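Local atomic coordinates of major capsid protein (Faustovirus, PDB entry 5J7O), a protein that probably builds the icosahedral capsid shell of a large double-stranded DNA virus, as trimers of double jelly-roll subunits. Residues B[420-424]-B[436-442]. Coordinates in Å, arbitrary orientation, origin at the centre of the assembly. Numbering follows the deposited sequence.
Sequences VYREQ and LQSQLKW
How an irregular connection is held against a jelly-roll strand without sheet pairing is well illustrated by residues 420-424 and 436-442. The first segment is extended, part of strand 415-428, at one edge of a four-stranded antiparallel sheet within the chain; its alternate residues Val-420, Arg-422 and Gln-424 pair through their backbones with strand 607-620 and direct CA-CB bonds toward the second segment. That segment leaves strand 432-436 and makes a type I turn from Gln-437 to Leu-440 on its way to strand 444-453. Closest register is Arg-422 with Gln-439, CA to CA 6.0 Å. Val-420 sets CG2 3.7 Å from CZ3 of Trp-442, at the edge of the indole. Tyr-421 points to the other side, where its OH is hydrogen-bonded to the backbone O of Leu-300. Arg-422 lays its CD 3.1 Å from the Gln-439 O, CB 4.3 Å from Leu-440 CD2, and one guanidinium face under CD of Lys-441. Glu-423 directs its CA-CB bond away, and its OE1 is hydrogen-bonded to Thr-202 OG1, although its O lies 3.6 Å from Gln-439 CB. Gln-424, nearly extended (chi1 and chi2 both t), brings its amide to the turn: NE2 donates to Leu-436 O (2.9 Å), and OE1 accepts from Ser-438 N (3.0 Å). Within the loop, Gln-439 NE2 donates to Gln-437 OE1 and Lys-441 NZ to Ser-438 O, both at 2.9 Å. One carboxamide thus grips the loop backbone as donor and acceptor, whereas Arg-422 NH1 and Lys-441 NZ, like-charged donors 3.5 Å apart, cannot bond or attract each other.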
ATOM      1  N   VAL B 420     -21.745 -21.375  -9.378  1.00 38.27           N
ATOM      2  CA  VAL B 420     -21.244 -21.604 -10.725  1.00 36.78           C
ATOM      3  C   VAL B 420     -21.167 -20.279 -11.470  1.00 39.98           C
ATOM      4  O   VAL B 420     -21.970 -19.368 -11.244  1.00 39.96           O
ATOM      5  CB  VAL B 420     -22.126 -22.609 -11.495  1.00 34.44           C
ATOM      6  CG1 VAL B 420     -21.851 -24.025 -11.019  1.00 34.92           C
ATOM      7  CG2 VAL B 420     -23.596 -22.264 -11.318  1.00 32.93           C
ATOM      8  N   TYR B 421     -20.190 -20.179 -12.365  1.00 41.70           N
ATOM      9  CA  TYR B 421     -20.039 -18.996 -13.197  1.00 42.47           C
ATOM     10  C   TYR B 421     -20.993 -19.060 -14.383  1.00 42.45           C
ATOM     11  O   TYR B 421     -21.237 -20.129 -14.947  1.00 43.18           O
ATOM     12  CB  TYR B 421     -18.600 -18.865 -13.694  1.00 43.75           C
ATOM     13  CG  TYR B 421     -17.575 -18.714 -12.594  1.00 43.78           C
ATOM     14  CD1 TYR B 421     -17.281 -17.467 -12.059  1.00 42.63           C
ATOM     15  CD2 TYR B 421     -16.896 -19.818 -12.096  1.00 43.98           C
ATOM     16  CE1 TYR B 421     -16.343 -17.324 -11.054  1.00 41.90           C
ATOM     17  CE2 TYR B 421     -15.957 -19.685 -11.093  1.00 44.55           C
ATOM     18  CZ  TYR B 421     -15.684 -18.436 -10.574  1.00 42.29           C
ATOM     19  OH  TYR B 421     -14.749 -18.300  -9.575  1.00 40.00           O
ATOM     20  N   ARG B 422     -21.532 -17.902 -14.758  1.00 43.41           N
ATOM     21  CA  ARG B 422     -22.425 -17.789 -15.907  1.00 45.39           C
ATOM     22  C   ARG B 422     -22.109 -16.476 -16.611  1.00 47.53           C
ATOM     23  O   ARG B 422     -22.475 -15.402 -16.123  1.00 47.60           O
ATOM     24  CB  ARG B 422     -23.889 -17.864 -15.483  1.00 44.98           C
ATOM     25  CG  ARG B 422     -24.469 -19.262 -15.580  1.00 46.23           C
ATOM     26  CD  ARG B 422     -24.535 -19.696 -17.035  1.00 47.35           C
ATOM     27  NE  ARG B 422     -24.950 -21.085 -17.209  1.00 48.54           N
ATOM     28  CZ  ARG B 422     -25.433 -21.575 -18.346  1.00 51.78           C
ATOM     29  NH1 ARG B 422     -25.577 -20.785 -19.401  1.00 52.42           N
ATOM     30  NH2 ARG B 422     -25.784 -22.852 -18.428  1.00 54.39           N
ATOM     31  N   GLU B 423     -21.444 -16.570 -17.759  1.00 47.02           N
ATOM     32  CA  GLU B 423     -20.834 -15.432 -18.428  1.00 47.99           C
ATOM     33  C   GLU B 423     -21.507 -15.161 -19.768  1.00 44.37           C
ATOM     34  O   GLU B 423     -21.910 -16.091 -20.473  1.00 41.81           O
ATOM     35  CB  GLU B 423     -19.333 -15.681 -18.631  1.00 50.48           C
ATOM     36  CG  GLU B 423     -18.689 -14.903 -19.769  1.00 52.03           C
ATOM     37  CD  GLU B 423     -17.223 -15.249 -19.952  1.00 53.33           C
ATOM     38  OE1 GLU B 423     -16.558 -15.570 -18.944  1.00 53.63           O
ATOM     39  OE2 GLU B 423     -16.739 -15.207 -21.103  1.00 53.27           O
ATOM     40  N   GLN B 424     -21.635 -13.875 -20.105  1.00 43.06           N
ATOM     41  CA  GLN B 424     -22.085 -13.436 -21.417  1.00 42.36           C
ATOM     42  C   GLN B 424     -21.296 -12.203 -21.828  1.00 44.84           C
ATOM     43  O   GLN B 424     -21.104 -11.283 -21.027  1.00 45.69           O
ATOM     44  CB  GLN B 424     -23.585 -13.118 -21.437  1.00 40.66           C
ATOM     45  CG  GLN B 424     -24.013 -12.240 -22.606  1.00 40.22           C
ATOM     46  CD  GLN B 424     -25.512 -12.028 -22.671  1.00 40.14           C
ATOM     47  OE1 GLN B 424     -26.288 -12.984 -22.655  1.00 40.19           O
ATOM     48  NE2 GLN B 424     -25.929 -10.768 -22.746  1.00 39.84           N
ATOM     49  N   LEU B 436     -30.301  -8.197 -23.030  1.00 43.18           N
ATOM     50  CA  LEU B 436     -30.854  -9.385 -22.394  1.00 43.69           C
ATOM     51  C   LEU B 436     -29.733 -10.345 -22.019  1.00 43.17           C
ATOM     52  O   LEU B 436     -28.832 -10.611 -22.820  1.00 41.75           O
ATOM     53  CB  LEU B 436     -31.850 -10.077 -23.325  1.00 44.74           C
ATOM     54  CG  LEU B 436     -32.413 -11.409 -22.822  1.00 44.76           C
ATOM     55  CD1 LEU B 436     -33.346 -11.199 -21.637  1.00 45.85           C
ATOM     56  CD2 LEU B 436     -33.118 -12.164 -23.938  1.00 44.41           C
ATOM     57  N   GLN B 437     -29.790 -10.861 -20.795  1.00 43.72           N
ATOM     58  CA  GLN B 437     -28.763 -11.757 -20.266  1.00 42.59           C
ATOM     59  C   GLN B 437     -29.271 -13.188 -20.415  1.00 45.22           C
ATOM     60  O   GLN B 437     -29.907 -13.741 -19.517  1.00 45.99           O
ATOM     61  CB  GLN B 437     -28.444 -11.408 -18.818  1.00 40.43           C
ATOM     62  CG  GLN B 437     -28.021  -9.960 -18.621  1.00 38.87           C
ATOM     63  CD  GLN B 437     -26.701  -9.649 -19.293  1.00 37.02           C
ATOM     64  OE1 GLN B 437     -25.739 -10.404 -19.167  1.00 35.91           O
ATOM     65  NE2 GLN B 437     -26.650  -8.539 -20.022  1.00 36.33           N
ATOM     66  N   SER B 438     -28.980 -13.792 -21.571  1.00 47.37           N
ATOM     67  CA  SER B 438     -29.483 -15.128 -21.870  1.00 50.56           C
ATOM     68  C   SER B 438     -28.771 -16.216 -21.078  1.00 52.93           C
ATOM     69  O   SER B 438     -29.320 -17.314 -20.930  1.00 53.85           O
ATOM     70  CB  SER B 438     -29.353 -15.414 -23.367  1.00 51.11           C
ATOM     71  OG  SER B 438     -30.086 -14.476 -24.135  1.00 52.40           O
ATOM     72  N   GLN B 439     -27.571 -15.942 -20.567  1.00 54.50           N
ATOM     73  CA  GLN B 439     -26.824 -16.960 -19.836  1.00 57.19           C
ATOM     74  C   GLN B 439     -27.458 -17.293 -18.491  1.00 59.84           C
ATOM     75  O   GLN B 439     -27.162 -18.350 -17.928  1.00 60.55           O
ATOM     76  CB  GLN B 439     -25.376 -16.502 -19.630  1.00 57.98           C
ATOM     77  CG  GLN B 439     -25.178 -15.458 -18.532  1.00 59.38           C
ATOM     78  CD  GLN B 439     -25.683 -14.074 -18.911  1.00 59.06           C
ATOM     79  OE1 GLN B 439     -26.321 -13.891 -19.947  1.00 60.06           O
ATOM     80  NE2 GLN B 439     -25.390 -13.090 -18.069  1.00 57.87           N
ATOM     81  N   LEU B 440     -28.331 -16.433 -17.977  1.00 60.99           N
ATOM     82  CA  LEU B 440     -28.860 -16.595 -16.628  1.00 60.66           C
ATOM     83  C   LEU B 440     -30.033 -17.569 -16.631  1.00 60.93           C
ATOM     84  O   LEU B 440     -31.054 -17.320 -17.281  1.00 61.42           O
ATOM     85  CB  LEU B 440     -29.279 -15.239 -16.066  1.00 60.76           C
ATOM     86  CG  LEU B 440     -28.140 -14.218 -16.043  1.00 60.28           C
ATOM     87  CD1 LEU B 440     -28.544 -12.949 -15.309  1.00 60.52           C
ATOM     88  CD2 LEU B 440     -26.910 -14.840 -15.412  1.00 59.37           C
ATOM     89  N   LYS B 441     -29.884 -18.676 -15.900  1.00 60.79           N
ATOM     90  CA  LYS B 441     -30.935 -19.672 -15.755  1.00 62.55           C
ATOM     91  C   LYS B 441     -31.316 -19.967 -14.312  1.00 62.54           C
ATOM     92  O   LYS B 441     -32.394 -20.528 -14.084  1.00 65.21           O
ATOM     93  CB  LYS B 441     -30.524 -20.999 -16.416  1.00 64.17           C
ATOM     94  CG  LYS B 441     -30.752 -21.073 -17.917  1.00 66.42           C
ATOM     95  CD  LYS B 441     -29.627 -20.412 -18.693  1.00 68.12           C
ATOM     96  CE  LYS B 441     -29.766 -20.676 -20.184  1.00 68.77           C
ATOM     97  NZ  LYS B 441     -28.619 -20.126 -20.953  1.00 68.19           N
ATOM     98  N   TRP B 442     -30.482 -19.611 -13.347  1.00 59.59           N
ATOM     99  CA  TRP B 442     -30.610 -20.023 -11.957  1.00 58.11           C
ATOM    100  C   TRP B 442     -30.566 -18.799 -11.061  1.00 54.83           C
ATOM    101  O   TRP B 442     -30.289 -17.689 -11.526  1.00 54.73           O
ATOM    102  CB  TRP B 442     -29.477 -21.008 -11.615  1.00 60.51           C
ATOM    103  CG  TRP B 442     -29.512 -22.232 -12.476  1.00 64.07           C
ATOM    104  CD1 TRP B 442     -30.622 -22.854 -12.969  1.00 65.08           C
ATOM    105  CD2 TRP B 442     -28.387 -22.969 -12.970  1.00 65.77           C
ATOM    106  NE1 TRP B 442     -30.259 -23.937 -13.729  1.00 66.47           N
ATOM    107  CE2 TRP B 442     -28.893 -24.031 -13.746  1.00 66.83           C
ATOM    108  CE3 TRP B 442     -27.002 -22.838 -12.827  1.00 66.39           C
ATOM    109  CZ2 TRP B 442     -28.064 -24.955 -14.377  1.00 67.85           C
ATOM    110  CZ3 TRP B 442     -26.181 -23.758 -13.455  1.00 67.51           C
ATOM    111  CH2 TRP B 442     -26.714 -24.802 -14.221  1.00 68.30           C
TER